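Local coordinates for protein enterochelin esterase (Salmonella enterica subsp. enterica serovar Typhimurium, PDB 3MGA) that probably hydrolyses the ester bonds of ferric enterobactin (enterochelin), helping the bacterium release the iron that this siderophore carries, at residues Phe36-Pro41 and Asp79-Ser84; Pro49-Trp54 and Glu101-Phe106; Ser94-Pro99 and Pro129-Asp134; Gln139-Gly144 and Glu215-Trp220. All coordinates share one frame; numbering follows the deposited sequence. Where two conformers were deposited one is given.

Interaction 1: residues Phe36-Pro41 and Asp79-Ser84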
# COMPACT_ATOMS: atom_id res chain seq x y z
N PHE A 36 13.75 18.76 3.81
CA PHE A 36 13.50 18.00 5.03
C PHE A 36 14.42 18.51 6.13
O PHE A 36 15.56 18.90 5.86
CB PHE A 36 13.77 16.52 4.79
CG PHE A 36 12.80 15.87 3.85
CD1 PHE A 36 11.81 15.02 4.33
CD2 PHE A 36 12.85 16.12 2.49
CE1 PHE A 36 10.91 14.42 3.46
CE2 PHE A 36 11.95 15.53 1.63
CZ PHE A 36 10.97 14.68 2.11
N TRP A 37 13.91 18.51 7.36
CA TRP A 37 14.69 18.95 8.50
C TRP A 37 14.65 17.92 9.63
O TRP A 37 13.61 17.33 9.91
CB TRP A 37 14.15 20.27 9.06
CG TRP A 37 13.95 21.37 8.08
CD1 TRP A 37 12.78 21.74 7.49
CD2 TRP A 37 14.95 22.26 7.58
NE1 TRP A 37 12.98 22.80 6.65
CE2 TRP A 37 14.31 23.15 6.68
CE3 TRP A 37 16.33 22.41 7.80
CZ2 TRP A 37 14.99 24.16 6.01
CZ3 TRP A 37 17.01 23.41 7.12
CH2 TRP A 37 16.34 24.28 6.24
N TRP A 38 15.80 17.72 10.26
CA TRP A 38 15.92 16.83 11.41
C TRP A 38 16.82 17.54 12.40
O TRP A 38 17.90 18.01 12.04
CB TRP A 38 16.50 15.46 11.04
CG TRP A 38 16.63 14.53 12.24
CD1 TRP A 38 15.62 13.87 12.88
CD2 TRP A 38 17.84 14.17 12.93
NE1 TRP A 38 16.12 13.13 13.93
CE2 TRP A 38 17.48 13.29 13.98
CE3 TRP A 38 19.19 14.50 12.76
CZ2 TRP A 38 18.42 12.75 14.85
CZ3 TRP A 38 20.13 13.96 13.63
CH2 TRP A 38 19.74 13.09 14.66
N ARG A 39 16.35 17.65 13.64
CA ARG A 39 17.08 18.30 14.71
C ARG A 39 17.84 17.25 15.50
O ARG A 39 17.24 16.34 16.08
CB ARG A 39 16.13 19.05 15.64
CG ARG A 39 16.82 19.86 16.73
CD ARG A 39 15.82 20.62 17.58
NE ARG A 39 16.47 21.57 18.47
CZ ARG A 39 15.83 22.36 19.34
NH1 ARG A 39 14.50 22.32 19.44
NH2 ARG A 39 16.52 23.19 20.10
N ASP A 40 19.17 17.36 15.52
CA ASP A 40 20.00 16.41 16.25
C ASP A 40 19.83 16.69 17.74
O ASP A 40 20.09 17.80 18.18
CB ASP A 40 21.46 16.54 15.81
CG ASP A 40 22.34 15.43 16.36
OD1 ASP A 40 22.05 14.90 17.46
OD2 ASP A 40 23.35 15.10 15.70
N PRO A 41 19.38 15.69 18.51
CA PRO A 41 19.21 15.93 19.94
C PRO A 41 20.52 15.96 20.73
O PRO A 41 20.52 16.41 21.87
CB PRO A 41 18.33 14.76 20.41
CG PRO A 41 18.09 13.89 19.24
CD PRO A 41 18.99 14.32 18.13
N ASP A 79 22.73 22.23 15.26
CA ASP A 79 22.18 20.87 15.36
C ASP A 79 21.15 20.61 14.25
O ASP A 79 20.30 19.73 14.38
CB ASP A 79 21.52 20.65 16.73
CG ASP A 79 20.29 21.53 16.96
OD1 ASP A 79 19.94 22.34 16.07
OD2 ASP A 79 19.66 21.41 18.03
N VAL A 80 21.23 21.39 13.17
CA VAL A 80 20.29 21.26 12.07
C VAL A 80 20.86 20.42 10.94
O VAL A 80 21.94 20.72 10.43
CB VAL A 80 19.93 22.63 11.47
CG1 VAL A 80 18.94 22.45 10.32
CG2 VAL A 80 19.36 23.56 12.52
N TRP A 81 20.13 19.37 10.57
CA TRP A 81 20.48 18.53 9.44
C TRP A 81 19.45 18.87 8.37
O TRP A 81 18.30 19.18 8.67
CB TRP A 81 20.45 17.05 9.78
CG TRP A 81 21.54 16.61 10.70
CD1 TRP A 81 21.59 16.79 12.05
CD2 TRP A 81 22.70 15.85 10.36
NE1 TRP A 81 22.73 16.22 12.56
CE2 TRP A 81 23.43 15.63 11.55
CE3 TRP A 81 23.21 15.34 9.16
CZ2 TRP A 81 24.64 14.93 11.57
CZ3 TRP A 81 24.41 14.64 9.18
CH2 TRP A 81 25.11 14.44 10.38
N ARG A 82 19.87 18.80 7.11
CA ARG A 82 19.02 19.18 6.01
C ARG A 82 19.29 18.34 4.78
O ARG A 82 20.39 17.82 4.60
CB ARG A 82 19.31 20.66 5.69
CG ARG A 82 18.59 21.25 4.49
CD ARG A 82 19.06 22.68 4.22
NE ARG A 82 20.49 22.73 3.92
CZ ARG A 82 21.19 23.85 3.72
NH1 ARG A 82 20.60 25.04 3.79
NH2 ARG A 82 22.49 23.77 3.46
N TRP A 83 18.27 18.23 3.94
CA TRP A 83 18.37 17.50 2.69
C TRP A 83 17.16 17.88 1.85
O TRP A 83 16.05 17.96 2.36
CB TRP A 83 18.43 15.99 2.92
CG TRP A 83 18.56 15.22 1.65
CD1 TRP A 83 19.72 14.90 1.00
CD2 TRP A 83 17.49 14.66 0.88
NE1 TRP A 83 19.44 14.18 -0.14
CE2 TRP A 83 18.08 14.02 -0.24
CE3 TRP A 83 16.10 14.65 1.01
CZ2 TRP A 83 17.31 13.37 -1.21
CZ3 TRP A 83 15.34 13.99 0.05
CH2 TRP A 83 15.95 13.36 -1.05
N SER A 84 17.39 18.10 0.57
CA SER A 84 16.31 18.49 -0.33
C SER A 84 16.30 17.64 -1.58
O SER A 84 17.29 16.97 -1.90
CB SER A 84 16.47 19.96 -0.71
OG SER A 84 16.37 20.79 0.43
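Phe36 to Arg39 pairs with Val80 to Trp83 as adjacent antiparallel strands in one sheet of the N-terminal, E-set-like domain, their axes 160° apart. Each hydrogen-bonded pair has one good and one weak bond: Phe36 N to Trp83 O is short at 2.8 Å and Trp81 N to Trp38 O measures 3.0 Å, whereas the returns from Trp83 N and Trp38 N are weak. Beyond them, Asp40 N donates a hydrogen bond to Asp79 O (2.9 Å).

Aromatic side chains form two oblique pairs on the face bearing Phe36, Trp38, Trp81 and Trp83. CE3 of Trp38 comes 3.4 Å from CD1 of Trp81, the planes inclined at 59°; Phe36 and Trp83 lie side by side, CD2 meeting CE3. This face packs on Val53 and Ile57 of strand 52-57. On the other face, CZ3 of Trp37 rests 3.6 Å from CD of Arg82 while its CE3 touches CG1 of Val80; helix 13-17 lies against Trp37 and Val80.

Asp40 OD2, held by Arg74 and Ser48, takes only a weak bond from Trp81 NE1. The extended Arg39 chain, also paired with Glu13, carries NE into a salt bridge with Asp79 OD2 (3.2 Å), an oxygen lying in the guanidinium plane and met on its syn side.

Interaction 2: residues Pro49-Trp54 and Glu101-Phe106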
# COMPACT_ATOMS: atom_id res chain seq x y z
N PRO A 49 27.73 12.48 18.02
CA PRO A 49 28.52 11.47 17.34
C PRO A 49 27.85 10.96 16.06
O PRO A 49 28.32 9.99 15.47
CB PRO A 49 28.57 10.35 18.36
CG PRO A 49 27.19 10.39 18.97
CD PRO A 49 26.78 11.86 18.96
N ILE A 50 26.77 11.61 15.63
CA ILE A 50 26.04 11.19 14.43
C ILE A 50 26.83 11.39 13.14
O ILE A 50 27.30 12.50 12.83
CB ILE A 50 24.68 11.92 14.31
CG1 ILE A 50 23.77 11.55 15.48
CG2 ILE A 50 24.00 11.55 13.01
CD1 ILE A 50 23.47 10.06 15.60
N ARG A 51 26.95 10.30 12.38
CA ARG A 51 27.66 10.27 11.10
C ARG A 51 26.68 10.41 9.93
O ARG A 51 26.93 11.16 8.98
CB ARG A 51 28.42 8.95 10.95
CG ARG A 51 29.55 8.72 11.95
CD ARG A 51 30.71 9.67 11.73
NE ARG A 51 31.86 9.33 12.57
CZ ARG A 51 33.04 9.96 12.54
NH1 ARG A 51 33.24 10.97 11.70
NH2 ARG A 51 34.02 9.57 13.34
N ARG A 52 25.57 9.68 9.99
CA ARG A 52 24.56 9.72 8.91
C ARG A 52 23.14 9.98 9.41
O ARG A 52 22.81 9.76 10.57
CB ARG A 52 24.54 8.39 8.14
CG ARG A 52 25.84 8.01 7.43
CD ARG A 52 26.16 8.94 6.26
NE ARG A 52 27.32 8.45 5.51
CZ ARG A 52 28.60 8.73 5.80
NH1 ARG A 52 28.92 9.49 6.84
NH2 ARG A 52 29.56 8.22 5.04
N VAL A 53 22.31 10.46 8.49
CA VAL A 53 20.90 10.72 8.73
C VAL A 53 20.25 10.43 7.38
O VAL A 53 20.02 11.34 6.59
CB VAL A 53 20.60 12.16 9.15
CG1 VAL A 53 19.14 12.30 9.49
CG2 VAL A 53 21.47 12.57 10.35
N TRP A 54 19.99 9.15 7.12
CA TRP A 54 19.42 8.74 5.84
C TRP A 54 17.96 9.15 5.72
O TRP A 54 17.19 9.09 6.68
CB TRP A 54 19.58 7.23 5.62
CG TRP A 54 21.01 6.72 5.79
CD1 TRP A 54 21.52 6.08 6.90
CD2 TRP A 54 22.09 6.82 4.86
NE1 TRP A 54 22.84 5.78 6.70
CE2 TRP A 54 23.22 6.22 5.46
CE3 TRP A 54 22.21 7.35 3.57
CZ2 TRP A 54 24.45 6.14 4.82
CZ3 TRP A 54 23.44 7.28 2.94
CH2 TRP A 54 24.55 6.68 3.56
N GLU A 101 25.22 6.45 13.89
CA GLU A 101 26.64 6.71 14.08
C GLU A 101 27.43 5.83 13.13
O GLU A 101 28.64 6.01 12.96
CB GLU A 101 27.08 6.37 15.51
CG GLU A 101 26.37 7.14 16.61
CD GLU A 101 26.83 6.72 18.00
OE1 GLU A 101 27.67 5.80 18.10
OE2 GLU A 101 26.35 7.30 18.99
N ARG A 102 26.76 4.86 12.52
CA ARG A 102 27.40 3.93 11.60
C ARG A 102 27.70 4.57 10.25
O ARG A 102 26.94 5.43 9.77
CB ARG A 102 26.51 2.70 11.37
CG ARG A 102 26.19 1.91 12.62
CD ARG A 102 25.34 0.69 12.28
NE ARG A 102 26.06 -0.25 11.42
CZ ARG A 102 25.53 -1.37 10.91
NH1 ARG A 102 24.26 -1.69 11.16
NH2 ARG A 102 26.27 -2.16 10.14
N ASP A 103 28.81 4.15 9.65
CA ASP A 103 29.22 4.64 8.34
C ASP A 103 29.90 3.53 7.53
O ASP A 103 30.68 3.80 6.62
CB ASP A 103 30.14 5.86 8.48
CG ASP A 103 31.39 5.56 9.31
OD1 ASP A 103 31.63 4.38 9.66
OD2 ASP A 103 32.14 6.51 9.61
N ASP A 104 29.57 2.28 7.86
CA ASP A 104 30.17 1.11 7.20
C ASP A 104 29.12 0.16 6.60
O ASP A 104 29.34 -1.05 6.56
CB ASP A 104 31.07 0.35 8.18
CG ASP A 104 30.31 -0.21 9.39
OD1 ASP A 104 29.12 0.14 9.59
OD2 ASP A 104 30.91 -1.01 10.16
N VAL A 105 28.00 0.70 6.13
CA VAL A 105 26.94 -0.13 5.56
C VAL A 105 27.00 -0.10 4.04
O VAL A 105 27.18 -1.13 3.40
CB VAL A 105 25.54 0.32 6.02
CG1 VAL A 105 24.47 -0.55 5.38
CG2 VAL A 105 25.43 0.26 7.53
N PHE A 106 26.86 1.09 3.46
CA PHE A 106 26.91 1.24 2.01
C PHE A 106 28.32 1.49 1.50
O PHE A 106 29.18 2.02 2.21
CB PHE A 106 26.01 2.38 1.55
CG PHE A 106 24.55 2.17 1.85
CD1 PHE A 106 23.79 1.28 1.10
CD2 PHE A 106 23.92 2.88 2.86
CE1 PHE A 106 22.45 1.09 1.36
CE2 PHE A 106 22.58 2.70 3.13
CZ PHE A 106 21.84 1.80 2.38
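Glu101 lies against Pro49 and Arg51, and has more surface buried here than any other residue of the two segments. Its side chain, extended beyond CG, crosses the proline ring, bringing OE2 to 3.2 Å from CG of Pro49, while its CG passes 3.6 Å from Pro49 O. The carbonyl O of Glu101 instead meets Arg51, 3.0 Å from its CG. No hydrogen bond joins the two segments, which meet through van der Waals contact and charge.

Asp103 comes next. Its carboxylate runs beside the Arg51 side chain, with OD2 4.1 Å from NE but well out of the guanidinium plane; the opposite charges are merely near each other, any attraction is probably weak, and no N-H points at the oxygen. CB of the same aspartate lies over one face of the Arg52 guanidinium, near its rim. A bend at chi2 (-68°) turns CD of Arg52 aside, and NH1 makes a weak bond back to Arg51 O.

Farther along, Phe106 points its edge at the face of Trp54, CD2 standing 3.8 Å from CZ2 with the planes at 71°, a T-shaped pair; CB of Arg52 lies over the rim of the opposite indole face. Leu127 of helix 117-127 touches both rings. Because Arg51 and Arg52 both bond to Thr100, the start of edge strand 52-57 forms a classic beta bulge against strand 92-100.

Interaction 3: residues Ser94-Pro99 and Pro129-Asp134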
# COMPACT_ATOMS: atom_id res chain seq x y z
N SER A 94 5.28 7.94 1.86
CA SER A 94 5.78 7.80 3.21
C SER A 94 7.27 8.04 3.22
O SER A 94 7.94 7.90 2.19
CB SER A 94 5.55 6.37 3.72
OG SER A 94 4.20 6.00 3.63
N TYR A 95 7.79 8.39 4.39
CA TYR A 95 9.23 8.58 4.54
C TYR A 95 9.59 8.40 6.00
O TYR A 95 8.71 8.41 6.87
CB TYR A 95 9.68 9.95 4.03
CG TYR A 95 9.24 11.11 4.91
CD1 TYR A 95 7.97 11.66 4.78
CD2 TYR A 95 10.10 11.65 5.85
CE1 TYR A 95 7.57 12.71 5.59
CE2 TYR A 95 9.70 12.71 6.66
CZ TYR A 95 8.44 13.23 6.53
OH TYR A 95 8.06 14.28 7.34
N CYS A 96 10.88 8.22 6.25
CA CYS A 96 11.37 8.07 7.60
C CYS A 96 12.84 8.44 7.57
O CYS A 96 13.44 8.45 6.49
CB CYS A 96 11.17 6.62 8.11
SG CYS A 96 11.97 5.31 7.12
N PHE A 97 13.41 8.80 8.71
CA PHE A 97 14.83 9.13 8.75
C PHE A 97 15.55 8.03 9.51
O PHE A 97 14.94 7.32 10.31
CB PHE A 97 15.11 10.48 9.43
CG PHE A 97 14.25 11.61 8.94
CD1 PHE A 97 14.06 11.84 7.58
CD2 PHE A 97 13.71 12.52 9.85
CE1 PHE A 97 13.28 12.90 7.14
CE2 PHE A 97 12.94 13.59 9.41
CZ PHE A 97 12.73 13.78 8.05
N ILE A 98 16.85 7.90 9.26
CA ILE A 98 17.66 6.90 9.94
C ILE A 98 18.95 7.57 10.45
O ILE A 98 20.01 7.45 9.82
CB ILE A 98 18.02 5.73 9.02
CG1 ILE A 98 16.78 5.18 8.33
CG2 ILE A 98 18.74 4.64 9.82
CD1 ILE A 98 17.05 4.02 7.41
N PRO A 99 18.85 8.28 11.59
CA PRO A 99 20.02 8.92 12.16
C PRO A 99 20.87 7.88 12.87
O PRO A 99 20.40 7.25 13.81
CB PRO A 99 19.42 9.93 13.15
CG PRO A 99 18.10 9.38 13.50
CD PRO A 99 17.63 8.52 12.37
N PRO A 129 15.85 -0.94 10.69
CA PRO A 129 15.35 -1.17 12.05
C PRO A 129 15.58 0.05 12.97
O PRO A 129 14.88 0.20 13.98
CB PRO A 129 16.16 -2.38 12.52
CG PRO A 129 16.48 -3.12 11.27
CD PRO A 129 16.68 -2.06 10.21
N GLN A 130 16.56 0.89 12.62
CA GLN A 130 16.89 2.09 13.39
C GLN A 130 16.10 3.32 12.90
O GLN A 130 16.21 4.41 13.48
CB GLN A 130 18.39 2.39 13.28
CG GLN A 130 19.31 1.28 13.82
CD GLN A 130 20.80 1.61 13.68
OE1 GLN A 130 21.19 2.50 12.91
NE2 GLN A 130 21.63 0.89 14.42
N ALA A 131 15.31 3.14 11.84
CA ALA A 131 14.52 4.22 11.26
C ALA A 131 13.44 4.75 12.20
O ALA A 131 12.91 4.01 13.02
CB ALA A 131 13.88 3.76 9.96
N ILE A 132 13.14 6.04 12.06
CA ILE A 132 12.14 6.70 12.89
C ILE A 132 11.27 7.64 12.05
O ILE A 132 11.67 8.08 10.97
CB ILE A 132 12.80 7.54 14.01
CG1 ILE A 132 13.64 8.68 13.41
CG2 ILE A 132 13.66 6.66 14.92
CD1 ILE A 132 14.37 9.53 14.45
N ALA A 133 10.09 7.95 12.57
CA ALA A 133 9.18 8.88 11.92
C ALA A 133 9.79 10.27 12.04
O ALA A 133 10.86 10.43 12.62
CB ALA A 133 7.83 8.86 12.59
N ASP A 134 9.12 11.27 11.48
CA ASP A 134 9.60 12.64 11.54
C ASP A 134 8.98 13.29 12.79
O ASP A 134 7.77 13.46 12.86
CB ASP A 134 9.19 13.38 10.26
CG ASP A 134 9.73 14.80 10.19
OD1 ASP A 134 10.22 15.33 11.20
OD2 ASP A 134 9.63 15.40 9.10
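Phe97 and Ile132 form a single antiparallel bridge, a hydrogen-bonded pair closed by Phe97 N to Ile132 O (2.9 Å) and Ile132 N to Phe97 O (2.8 Å), before the two chains diverge. Just ahead of it, CA of Ala131 makes a C-H...O contact with the same Phe97 carbonyl.

The polar side-chain contact is at Asp134. Tyr95 OH donates to the anti lone pair of Asp134 OD2, 2.6 Å away, with the acceptor in the plane of the phenol ring and the carboxylate turned 75° from it. With CG anti to its backbone N (chi1 -176°), Asp134 also sets its carboxylate carbon 3.5 Å from CE2 of Phe97; OD1 is taken up by Leu136 N, so both oxygens of this buried acid are bonded.

Apolar contacts occupy the other end. The methyl of Ala131 touches both SG of Cys96 and CG1 of Ile98, 3.6 Å from the latter, and CD1 of Ile132 reaches CG of Pro99 at 3.9 Å.

The chain leaving helix 117-127 thus meets strand 92-100 at one bridge as it passes; the sheet neighbours of that strand are strands 52-57 and 148-153, and Phe97 and Pro99 pack on Phe36 and Trp38 of strand 32-39.

Interaction 4: residues Gln139-Gly144 and Glu215-Trp220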
# COMPACT_ATOMS: atom_id res chain seq x y z
N GLN A 139 1.63 13.47 11.52
CA GLN A 139 0.92 12.53 10.67
C GLN A 139 1.81 11.32 10.43
O GLN A 139 2.34 11.12 9.34
CB GLN A 139 0.48 13.22 9.39
CG GLN A 139 -0.45 14.39 9.68
CD GLN A 139 -0.85 15.17 8.45
OE1 GLN A 139 -0.44 14.84 7.33
NE2 GLN A 139 -1.65 16.21 8.64
N SER A 140 1.95 10.54 11.50
CA SER A 140 2.78 9.34 11.51
C SER A 140 1.98 8.11 11.94
O SER A 140 0.88 8.22 12.50
CB SER A 140 3.94 9.56 12.46
OG SER A 140 4.71 10.68 12.05
N TRP A 141 2.54 6.93 11.67
CA TRP A 141 1.92 5.67 12.03
C TRP A 141 2.95 4.55 11.97
O TRP A 141 4.12 4.79 11.64
CB TRP A 141 0.74 5.36 11.11
CG TRP A 141 1.13 5.13 9.66
CD1 TRP A 141 1.29 3.94 9.04
CD2 TRP A 141 1.41 6.13 8.68
NE1 TRP A 141 1.64 4.12 7.73
CE2 TRP A 141 1.72 5.47 7.48
CE3 TRP A 141 1.42 7.53 8.70
CZ2 TRP A 141 2.05 6.15 6.31
CZ3 TRP A 141 1.75 8.21 7.54
CH2 TRP A 141 2.06 7.52 6.36
N ARG A 142 2.53 3.34 12.32
CA ARG A 142 3.39 2.17 12.27
C ARG A 142 3.33 1.65 10.85
O ARG A 142 2.26 1.28 10.36
CB ARG A 142 2.90 1.09 13.24
CG ARG A 142 2.87 1.52 14.71
CD ARG A 142 4.22 2.07 15.18
NE ARG A 142 5.34 1.16 14.92
CZ ARG A 142 6.60 1.41 15.25
NH1 ARG A 142 6.92 2.53 15.88
NH2 ARG A 142 7.55 0.52 14.97
N GLY A 143 4.48 1.63 10.18
CA GLY A 143 4.53 1.23 8.77
C GLY A 143 4.19 -0.21 8.42
O GLY A 143 3.88 -0.50 7.27
N GLY A 144 4.25 -1.10 9.41
CA GLY A 144 3.95 -2.51 9.20
C GLY A 144 5.19 -3.35 8.99
O GLY A 144 5.20 -4.55 9.29
N GLU A 215 -5.51 -2.36 12.01
CA GLU A 215 -4.71 -1.80 13.10
C GLU A 215 -3.77 -0.63 12.72
O GLU A 215 -3.88 0.46 13.29
CB GLU A 215 -3.91 -2.92 13.79
CG GLU A 215 -4.83 -4.05 14.34
CD GLU A 215 -4.09 -5.17 15.07
OE1 GLU A 215 -2.85 -5.28 14.95
OE2 GLU A 215 -4.78 -5.97 15.76
N ASN A 216 -2.85 -0.85 11.78
CA ASN A 216 -1.90 0.21 11.39
C ASN A 216 -2.56 1.42 10.73
O ASN A 216 -2.20 2.56 11.00
CB ASN A 216 -0.83 -0.33 10.44
CG ASN A 216 -0.12 -1.54 10.99
OD1 ASN A 216 -0.76 -2.52 11.37
ND2 ASN A 216 1.20 -1.51 11.00
N MSE A 217 -3.54 1.15 9.89
CA MSE A 217 -4.22 2.21 9.17
C MSE A 217 -5.68 1.80 9.04
O MSE A 217 -6.12 1.36 7.97
CB MSE A 217 -3.49 2.38 7.85
CG MSE A 217 -3.90 3.51 6.98
SE MSE A 217 -2.48 3.77 5.65
CE MSE A 217 -1.13 4.51 6.82
N PRO A 218 -6.45 1.91 10.14
CA PRO A 218 -7.88 1.50 10.20
C PRO A 218 -8.75 2.06 9.09
O PRO A 218 -8.88 3.27 8.94
CB PRO A 218 -8.34 1.99 11.58
CG PRO A 218 -7.09 2.08 12.39
CD PRO A 218 -6.03 2.54 11.41
N VAL A 219 -9.35 1.15 8.33
CA VAL A 219 -10.17 1.51 7.18
C VAL A 219 -11.64 1.83 7.53
O VAL A 219 -12.35 2.40 6.70
CB VAL A 219 -10.14 0.34 6.16
CG1 VAL A 219 -10.92 -0.86 6.69
CG2 VAL A 219 -10.66 0.77 4.82
N TRP A 220 -12.07 1.54 8.75
CA TRP A 220 -13.49 1.73 9.13
C TRP A 220 -14.01 3.18 8.94
O TRP A 220 -15.02 3.39 8.26
CB TRP A 220 -13.77 1.33 10.58
CG TRP A 220 -12.90 0.26 11.18
CD1 TRP A 220 -12.08 0.41 12.26
CD2 TRP A 220 -12.74 -1.09 10.74
NE1 TRP A 220 -11.44 -0.77 12.53
CE2 TRP A 220 -11.82 -1.71 11.61
CE3 TRP A 220 -13.28 -1.85 9.70
CZ2 TRP A 220 -11.45 -3.04 11.48
CZ3 TRP A 220 -12.90 -3.18 9.57
CH2 TRP A 220 -12.00 -3.76 10.45
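Asn216 and Arg142 supply the hydrogen bond of this contact: ND2 donates to the Arg142 carbonyl O at 3.1 Å, with an N-H...O angle of 163°. The oxygen lies close to the plane of the amide, yet the donor stands above the carbonyl plane, 59° out of it.

ND2 of Asn216 also has two van der Waals neighbours, lying 3.4 Å from CA of Gly144 and 3.8 Å from CB of Arg142. Gly144, with a positive phi of 98°, passes beside the amide.

The aromatic contact joins Trp141 and Met217, the latter modelled as selenomethionine in two conformers, one of which is described here. Its terminal CE is placed over one face of the indole, offset toward the rim on the pyrrole side, with SE 5.0 Å from the centroid of the five-membered ring; the methyl is modelled too close for its exact spacing to be trusted. Leu386 and Arg389 of helix 385-399 touch Trp141 and Met217 respectively. A bound PEG molecule lies about 4 Å from the Trp141 side chain. This doubtful Met-aromatic contact and the single hydrogen bond from the Asn216 amide belong to a domain interface, joining the edge strand of an N-terminal sheet to the end of helix 210-216, and the loop after it, in the alpha/beta-hydrolase domain.

How the interactions relate
Interactions 1, 2 and 3 cluster in the N-terminal domain, their centres 13 to 14 Å apart and all in mutual contact. Interaction 1 pairs strands 32-39 and 80-87 of one antiparallel sheet; interactions 2 and 3 use neighbouring strands 52-57 and 92-100 of the second, which packs on the first through Val53, Tyr95, Phe97 and Pro99. Along the chain, interactions 1 and 2 alternate, as do 2 and 3. Interaction 4 follows last, 16 Å from interaction 3 between centres and touching it where Ser94 meets Trp141 and Ala133 meets Ser140. Its strand 140-142 is an edge of that second sheet and bridges to the putative esterase domain, thus connecting the two-sheet N-terminal domain with the probable catalytic part.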